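Local coordinates for organic hydroperoxide resistance protein OhrB (Bacillus subtilis, PDB 2BJO) that takes part in resistance to organic hydroperoxides as a general stress protein of the OsmC/Ohr family, at residues G16-D21 with F27-P32; Q46-G51 with I92-V97. The protein carries 3 engineered substitutions. All coordinates share one frame; numbering follows the deposited sequence.

Contact 1: residues G16-D21 with F27-P32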
ATOM      1  N   GLY A  16       5.730 -10.596 -11.630  1.00 31.24           N
ATOM      2  CA  GLY A  16       7.103 -10.394 -11.180  1.00 29.37           C
ATOM      3  C   GLY A  16       7.450 -10.853  -9.775  1.00 27.89           C
ATOM      4  O   GLY A  16       6.937 -11.836  -9.224  1.00 24.58           O
ATOM      5  N   HIS A  17       8.350 -10.097  -9.160  1.00 25.52           N
ATOM      6  CA  HIS A  17       8.736 -10.424  -7.792  1.00 25.57           C
ATOM      7  C   HIS A  17       9.136  -9.142  -7.050  1.00 26.67           C
ATOM      8  O   HIS A  17       9.699  -8.223  -7.652  1.00 24.68           O
ATOM      9  CB  HIS A  17       9.853 -11.461  -7.927  1.00 25.05           C
ATOM     10  CG  HIS A  17      10.329 -12.036  -6.632  1.00 25.80           C
ATOM     11  ND1 HIS A  17       9.934 -13.280  -6.187  1.00 27.38           N
ATOM     12  CD2 HIS A  17      11.149 -11.531  -5.679  1.00 24.71           C
ATOM     13  CE1 HIS A  17      10.503 -13.521  -5.017  1.00 26.86           C
ATOM     14  NE2 HIS A  17      11.238 -12.474  -4.682  1.00 26.17           N
ATOM     15  N   ILE A  18       8.863  -9.101  -5.751  1.00 25.44           N
ATOM     16  CA  ILE A  18       9.205  -7.994  -4.874  1.00 25.90           C
ATOM     17  C   ILE A  18      10.170  -8.487  -3.807  1.00 26.41           C
ATOM     18  O   ILE A  18       9.970  -9.562  -3.222  1.00 26.68           O
ATOM     19  CB  ILE A  18       7.998  -7.312  -4.164  1.00 27.20           C
ATOM     20  CG1 ILE A  18       7.037  -8.336  -3.546  1.00 27.91           C
ATOM     21  CG2 ILE A  18       7.272  -6.371  -5.116  1.00 27.06           C
ATOM     22  CD1 ILE A  18       6.042  -7.706  -2.598  1.00 28.62           C
ATOM     23  N   THR A  19      11.216  -7.695  -3.583  1.00 23.75           N
ATOM     24  CA  THR A  19      12.094  -7.933  -2.448  1.00 25.63           C
ATOM     25  C   THR A  19      12.343  -6.614  -1.713  1.00 23.67           C
ATOM     26  O   THR A  19      12.813  -5.634  -2.297  1.00 22.44           O
ATOM     27  CB  THR A  19      13.414  -8.594  -2.899  1.00 26.40           C
ATOM     28  OG1 THR A  19      13.087  -9.692  -3.743  1.00 26.83           O
ATOM     29  CG2 THR A  19      14.170  -9.181  -1.713  1.00 26.11           C
ATOM     30  N   SER A  20      12.014  -6.558  -0.422  1.00 24.28           N
ATOM     31  CA  SER A  20      12.317  -5.349   0.345  1.00 24.26           C
ATOM     32  C   SER A  20      13.857  -5.285   0.463  1.00 24.15           C
ATOM     33  O   SER A  20      14.568  -6.291   0.345  1.00 19.46           O
ATOM     34  CB  SER A  20      11.557  -5.296   1.666  1.00 22.80           C
ATOM     35  OG  SER A  20      11.927  -6.361   2.531  1.00 23.88           O
ATOM     36  N   ASP A  21      14.358  -4.066   0.656  1.00 25.75           N
ATOM     37  CA  ASP A  21      15.758  -3.797   0.930  1.00 24.97           C
ATOM     38  C   ASP A  21      16.268  -4.685   2.060  1.00 25.14           C
ATOM     39  O   ASP A  21      17.370  -5.205   1.919  1.00 23.64           O
ATOM     40  CB  ASP A  21      16.004  -2.311   1.242  1.00 30.04           C
ATOM     41  CG  ASP A  21      15.351  -1.797   2.529  1.00 34.00           C
ATOM     42  OD1 ASP A  21      14.414  -2.403   3.116  1.00 36.12           O
ATOM     43  OD2 ASP A  21      15.799  -0.700   2.949  1.00 40.67           O
ATOM     44  N   PHE A  27       8.475 -11.862  -2.287  1.00 24.96           N
ATOM     45  CA  PHE A  27       7.332 -12.560  -2.855  1.00 25.80           C
ATOM     46  C   PHE A  27       7.236 -12.389  -4.349  1.00 23.84           C
ATOM     47  O   PHE A  27       7.571 -11.334  -4.889  1.00 21.47           O
ATOM     48  CB  PHE A  27       5.960 -12.040  -2.372  1.00 27.86           C
ATOM     49  CG  PHE A  27       5.776 -12.032  -0.893  1.00 28.17           C
ATOM     50  CD1 PHE A  27       6.111 -10.910  -0.149  1.00 31.23           C
ATOM     51  CD2 PHE A  27       5.266 -13.153  -0.245  1.00 31.43           C
ATOM     52  CE1 PHE A  27       5.936 -10.912   1.235  1.00 30.27           C
ATOM     53  CE2 PHE A  27       5.086 -13.189   1.134  1.00 31.04           C
ATOM     54  CZ  PHE A  27       5.432 -12.059   1.869  1.00 32.45           C
ATOM     55  N   ASP A  28       6.719 -13.449  -4.961  1.00 23.05           N
ATOM     56  CA  ASP A  28       6.191 -13.322  -6.311  1.00 23.62           C
ATOM     57  C   ASP A  28       4.928 -12.465  -6.305  1.00 21.92           C
ATOM     58  O   ASP A  28       4.220 -12.430  -5.308  1.00 22.06           O
ATOM     59  CB  ASP A  28       5.818 -14.667  -6.923  1.00 23.77           C
ATOM     60  CG  ASP A  28       6.992 -15.605  -7.037  1.00 25.79           C
ATOM     61  OD1 ASP A  28       8.049 -15.136  -7.470  1.00 26.90           O
ATOM     62  OD2 ASP A  28       6.860 -16.803  -6.714  1.00 33.01           O
ATOM     63  N   ILE A  29       4.673 -11.828  -7.444  1.00 21.78           N
ATOM     64  CA  ILE A  29       3.464 -11.097  -7.765  1.00 24.97           C
ATOM     65  C   ILE A  29       2.708 -12.077  -8.646  1.00 25.71           C
ATOM     66  O   ILE A  29       3.240 -12.534  -9.665  1.00 25.39           O
ATOM     67  CB  ILE A  29       3.752  -9.756  -8.463  1.00 24.09           C
ATOM     68  CG1 ILE A  29       4.622  -8.863  -7.550  1.00 26.29           C
ATOM     69  CG2 ILE A  29       2.470  -9.071  -8.890  1.00 23.50           C
ATOM     70  CD1 ILE A  29       3.995  -8.386  -6.230  1.00 26.40           C
ATOM     71  N   VAL A  30       1.482 -12.381  -8.234  1.00 26.42           N
ATOM     72  CA  VAL A  30       0.692 -13.395  -8.922  1.00 30.52           C
ATOM     73  C   VAL A  30      -0.576 -12.849  -9.574  1.00 30.07           C
ATOM     74  O   VAL A  30      -1.171 -11.860  -9.173  1.00 30.28           O
ATOM     75  CB  VAL A  30       0.275 -14.602  -7.997  1.00 31.91           C
ATOM     76  CG1 VAL A  30       1.505 -15.410  -7.567  1.00 32.31           C
ATOM     77  CG2 VAL A  30      -0.632 -14.185  -6.800  1.00 31.69           C
ATOM     78  N   MET A  31      -1.017 -13.592 -10.575  1.00 33.97           N
ATOM     79  CA  MET A  31      -2.158 -13.232 -11.402  1.00 35.46           C
ATOM     80  C   MET A  31      -3.364 -13.976 -10.846  1.00 33.71           C
ATOM     81  O   MET A  31      -3.176 -14.854  -9.997  1.00 31.66           O
ATOM     82  CB  MET A  31      -1.907 -13.655 -12.848  1.00 38.99           C
ATOM     83  CG  MET A  31      -0.434 -13.598 -13.227  1.00 41.91           C
ATOM     84  SD  MET A  31      -0.214 -12.901 -14.859  1.00 44.94           S
ATOM     85  CE  MET A  31      -0.684 -11.224 -14.399  1.00 43.81           C
ATOM     86  N   PRO A  32      -4.578 -13.599 -11.289  1.00 32.37           N
ATOM     87  CA  PRO A  32      -5.820 -14.280 -10.919  1.00 31.91           C
ATOM     88  C   PRO A  32      -5.830 -15.816 -11.037  1.00 29.72           C
ATOM     89  O   PRO A  32      -6.547 -16.422 -10.260  1.00 27.82           O
ATOM     90  CB  PRO A  32      -6.844 -13.600 -11.833  1.00 32.74           C
ATOM     91  CG  PRO A  32      -6.339 -12.199 -11.903  1.00 32.59           C
ATOM     92  CD  PRO A  32      -4.863 -12.415 -12.123  1.00 32.40           C
TER

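Contact 2: residues Q46-G51 with I92-V97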
ATOM      1  N   GLN A  46      -3.690  -6.650  -2.367  1.00 21.89           N
ATOM      2  CA  GLN A  46      -3.354  -7.281  -1.075  1.00 22.83           C
ATOM      3  C   GLN A  46      -2.320  -6.495  -0.262  1.00 22.40           C
ATOM      4  O   GLN A  46      -2.463  -6.310   0.943  1.00 20.31           O
ATOM      5  CB  GLN A  46      -2.874  -8.728  -1.281  1.00 23.85           C
ATOM      6  CG  GLN A  46      -2.950  -9.617  -0.031  1.00 24.88           C
ATOM      7  CD  GLN A  46      -2.424 -11.012  -0.214  1.00 24.00           C
ATOM      8  OE1 GLN A  46      -1.251 -11.214  -0.504  1.00 27.17           O
ATOM      9  NE2 GLN A  46      -3.296 -11.998  -0.030  1.00 24.91           N
ATOM     10  N   LEU A  47      -1.272  -6.015  -0.927  1.00 24.57           N
ATOM     11  CA  LEU A  47      -0.273  -5.174  -0.266  1.00 22.82           C
ATOM     12  C   LEU A  47      -0.911  -3.888   0.300  1.00 23.49           C
ATOM     13  O   LEU A  47      -0.545  -3.465   1.419  1.00 21.54           O
ATOM     14  CB  LEU A  47       0.900  -4.890  -1.208  1.00 22.74           C
ATOM     15  CG  LEU A  47       1.821  -6.094  -1.473  1.00 21.15           C
ATOM     16  CD1 LEU A  47       2.753  -5.873  -2.670  1.00 21.05           C
ATOM     17  CD2 LEU A  47       2.624  -6.566  -0.235  1.00 17.14           C
ATOM     18  N   PHE A  48      -1.840  -3.321  -0.472  1.00 21.26           N
ATOM     19  CA  PHE A  48      -2.601  -2.108  -0.142  1.00 22.11           C
ATOM     20  C   PHE A  48      -3.487  -2.377   1.063  1.00 20.52           C
ATOM     21  O   PHE A  48      -3.493  -1.619   2.036  1.00 21.52           O
ATOM     22  CB  PHE A  48      -3.398  -1.504  -1.308  1.00 23.64           C
ATOM     23  CG  PHE A  48      -3.771  -0.060  -1.109  1.00 24.28           C
ATOM     24  CD1 PHE A  48      -2.794   0.927  -1.121  1.00 27.40           C
ATOM     25  CD2 PHE A  48      -5.095   0.327  -0.882  1.00 24.13           C
ATOM     26  CE1 PHE A  48      -3.169   2.260  -0.902  1.00 27.53           C
ATOM     27  CE2 PHE A  48      -5.458   1.652  -0.693  1.00 23.16           C
ATOM     28  CZ  PHE A  48      -4.494   2.618  -0.683  1.00 23.10           C
ATOM     29  N   ALA A  49      -4.195  -3.493   1.004  1.00 22.40           N
ATOM     30  CA  ALA A  49      -5.096  -3.931   2.067  1.00 21.13           C
ATOM     31  C   ALA A  49      -4.340  -4.080   3.384  1.00 20.75           C
ATOM     32  O   ALA A  49      -4.832  -3.654   4.429  1.00 19.61           O
ATOM     33  CB  ALA A  49      -5.767  -5.265   1.686  1.00 19.45           C
ATOM     34  N   ALA A  50      -3.174  -4.721   3.320  1.00 19.80           N
ATOM     35  CA  ALA A  50      -2.309  -4.930   4.483  1.00 21.69           C
ATOM     36  C   ALA A  50      -1.800  -3.637   5.114  1.00 22.57           C
ATOM     37  O   ALA A  50      -1.815  -3.507   6.336  1.00 26.35           O
ATOM     38  CB  ALA A  50      -1.104  -5.782   4.120  1.00 19.69           C
ATOM     39  N   GLY A  51      -1.316  -2.740   4.262  1.00 21.34           N
ATOM     40  CA  GLY A  51      -0.807  -1.454   4.677  1.00 21.99           C
ATOM     41  C   GLY A  51      -1.849  -0.554   5.290  1.00 22.00           C
ATOM     42  O   GLY A  51      -1.618   0.061   6.326  1.00 23.28           O
ATOM     43  N   ILE A  92      -9.065   1.396  -7.854  1.00 22.80           N
ATOM     44  CA  ILE A  92      -9.216   0.793  -6.532  1.00 23.62           C
ATOM     45  C   ILE A  92     -10.402   1.275  -5.723  1.00 20.62           C
ATOM     46  O   ILE A  92     -10.757   2.452  -5.759  1.00 22.74           O
ATOM     47  CB  ILE A  92      -7.880   1.139  -5.764  1.00 28.21           C
ATOM     48  CG1 ILE A  92      -6.743   0.273  -6.316  1.00 30.37           C
ATOM     49  CG2 ILE A  92      -7.924   1.092  -4.251  1.00 30.10           C
ATOM     50  CD1 ILE A  92      -6.985  -1.204  -6.371  1.00 30.29           C
ATOM     51  N   GLY A  93     -10.965   0.343  -4.958  1.00 22.04           N
ATOM     52  CA  GLY A  93     -12.064   0.533  -3.995  1.00 20.52           C
ATOM     53  C   GLY A  93     -11.573  -0.013  -2.667  1.00 19.64           C
ATOM     54  O   GLY A  93     -10.810  -0.988  -2.625  1.00 24.04           O
ATOM     55  N   VAL A  94     -11.958   0.611  -1.560  1.00 22.11           N
ATOM     56  CA  VAL A  94     -11.493   0.171  -0.235  1.00 23.59           C
ATOM     57  C   VAL A  94     -12.628   0.120   0.787  1.00 22.48           C
ATOM     58  O   VAL A  94     -13.321   1.113   0.932  1.00 20.00           O
ATOM     59  CB  VAL A  94     -10.382   1.087   0.378  1.00 23.35           C
ATOM     60  CG1 VAL A  94      -9.899   0.566   1.737  1.00 25.00           C
ATOM     61  CG2 VAL A  94      -9.153   1.222  -0.522  1.00 22.84           C
ATOM     62  N   THR A  95     -12.789  -0.998   1.497  1.00 24.92           N
ATOM     63  CA  THR A  95     -13.619  -1.065   2.694  1.00 23.17           C
ATOM     64  C   THR A  95     -12.736  -1.469   3.884  1.00 23.38           C
ATOM     65  O   THR A  95     -11.857  -2.322   3.772  1.00 27.75           O
ATOM     66  CB  THR A  95     -14.863  -1.947   2.436  1.00 24.08           C
ATOM     67  OG1 THR A  95     -15.696  -1.259   1.489  1.00 21.55           O
ATOM     68  CG2 THR A  95     -15.677  -2.169   3.697  1.00 25.56           C
ATOM     69  N   LEU A  96     -12.942  -0.850   5.045  1.00 24.31           N
ATOM     70  CA  LEU A  96     -12.282  -1.226   6.294  1.00 24.79           C
ATOM     71  C   LEU A  96     -13.359  -1.637   7.300  1.00 25.12           C
ATOM     72  O   LEU A  96     -14.243  -0.835   7.589  1.00 22.64           O
ATOM     73  CB  LEU A  96     -11.398  -0.100   6.854  1.00 27.74           C
ATOM     74  CG  LEU A  96     -10.280   0.467   5.970  1.00 29.63           C
ATOM     75  CD1 LEU A  96      -9.765   1.805   6.489  1.00 30.37           C
ATOM     76  CD2 LEU A  96      -9.106  -0.491   5.808  1.00 28.58           C
ATOM     77  N   VAL A  97     -13.284  -2.861   7.827  1.00 26.97           N
ATOM     78  CA  VAL A  97     -14.282  -3.379   8.770  1.00 26.73           C
ATOM     79  C   VAL A  97     -13.544  -3.383  10.102  1.00 27.99           C
ATOM     80  O   VAL A  97     -12.577  -4.123  10.284  1.00 26.29           O
ATOM     81  CB  VAL A  97     -14.829  -4.770   8.446  1.00 29.52           C
ATOM     82  CG1 VAL A  97     -16.015  -5.126   9.367  1.00 31.01           C
ATOM     83  CG2 VAL A  97     -15.322  -4.868   7.007  1.00 31.52           C
TER

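Contact 1: residues G16-D21 with F27-P32
Gly16 to Ile18 run antiparallel to Phe27 to Ile29, with His17 and Asp28 a non-hydrogen-bonded pair at a CA-CA distance of 4.1 Å and Ile18 and Phe27 the hydrogen-bonded pair next to it. The two strands form a beta hairpin, the second and third strands of the N-terminal antiparallel sheet, in which 17-20 is the middle strand. Ile18 N gives a nearly linear bond to Phe27 O (2.7 Å), and Phe27 N returns one to Ile18 O (2.9 Å). On the far side of the His17-Asp28 pair, Ile29 N donates to Gly16 O (2.9 Å).

On the Ile18 and Phe27 face the contacts are apolar. Ile18 CG1 lies between the backbone N and the carbonyl carbon (chi1 47°), over Phe27 CB, and its CD1 comes obliquely to the phenyl ring. The CG2 branch of Ile18 meets Ile29 CD1 at 4.0 Å, the two side chains crossing at about a right angle. Ala50 and Ala54 of the second subunit pack on Ile18 and Ile29, so this face belongs to the dimer interface.

The imidazole of His17 lies on the other face, one side of the ring resting over Phe27 O. Both ring nitrogens are engaged: NE2 with Asp26 OD2, and ND1 with Asp28 OD1, so an aspartate at each end fixes the ring's rotation. The ND1 to OD1 bond (2.9 Å, 175° at the hydrogen) lies in the imidazole plane but meets the Asp28 carboxylate from above its own plane.

Contact 2: residues Q46-G51 with I92-V97
With CG swung opposite the backbone N (chi1 -160°), the Phe48 ring leaves the helix toward strand 92-97; on the strand, Val94 has CG1 in that same position (chi1 -178°), which turns CG2 to the ring. The valine methyl comes in at the ring's edge, close to its plane, and its nearest ring atom is CE2 of Phe48, 3.7 Å from Val94 CG2. CD2 of Phe48 stands a little farther from the same methyl, at 4.2 Å. Ile92, two residues earlier on the same side of the strand, adds a looser and oblique touch, its CG2 lying 4.4 Å from Phe48 CE2.

Here the long helix 44-65 of the OsmC-like fold packs on the mixed sheet 74-84, 89-99 and 132-135, and strand 89-99 is the middle one of the three. The contact is buried and apolar, and one phenyl ring carries the helix side of it. That ring also touches Val79 of the neighbouring strand and the ring of Tyr121 in its own chain, and from the second subunit Phe48 packs against it while Tyr121 meets it edge-to-face.

From the N terminus, strand 4-11 leads into strand 17-20, and contact 1 closes the hairpin, pairing Ile18 with Phe27 across the connection between strands 17-20 and 26-28. The chain then runs through residues 33-43 into helix 44-65, where contact 2 opens; it closes a much longer loop of 40 residues, holding the rest of the helix, strand 74-84 and the first residues of strand 89-99. The two contacts follow in series and neither encloses the other. Their centres are about 17 Å apart, yet they meet where Ile18 CD1 packs on Leu47 CD1 at 3.8 Å. Contact 1 joins two strands of the N-terminal sheet, contact 2 ties the helix to the mixed sheet, and both reach the second subunit.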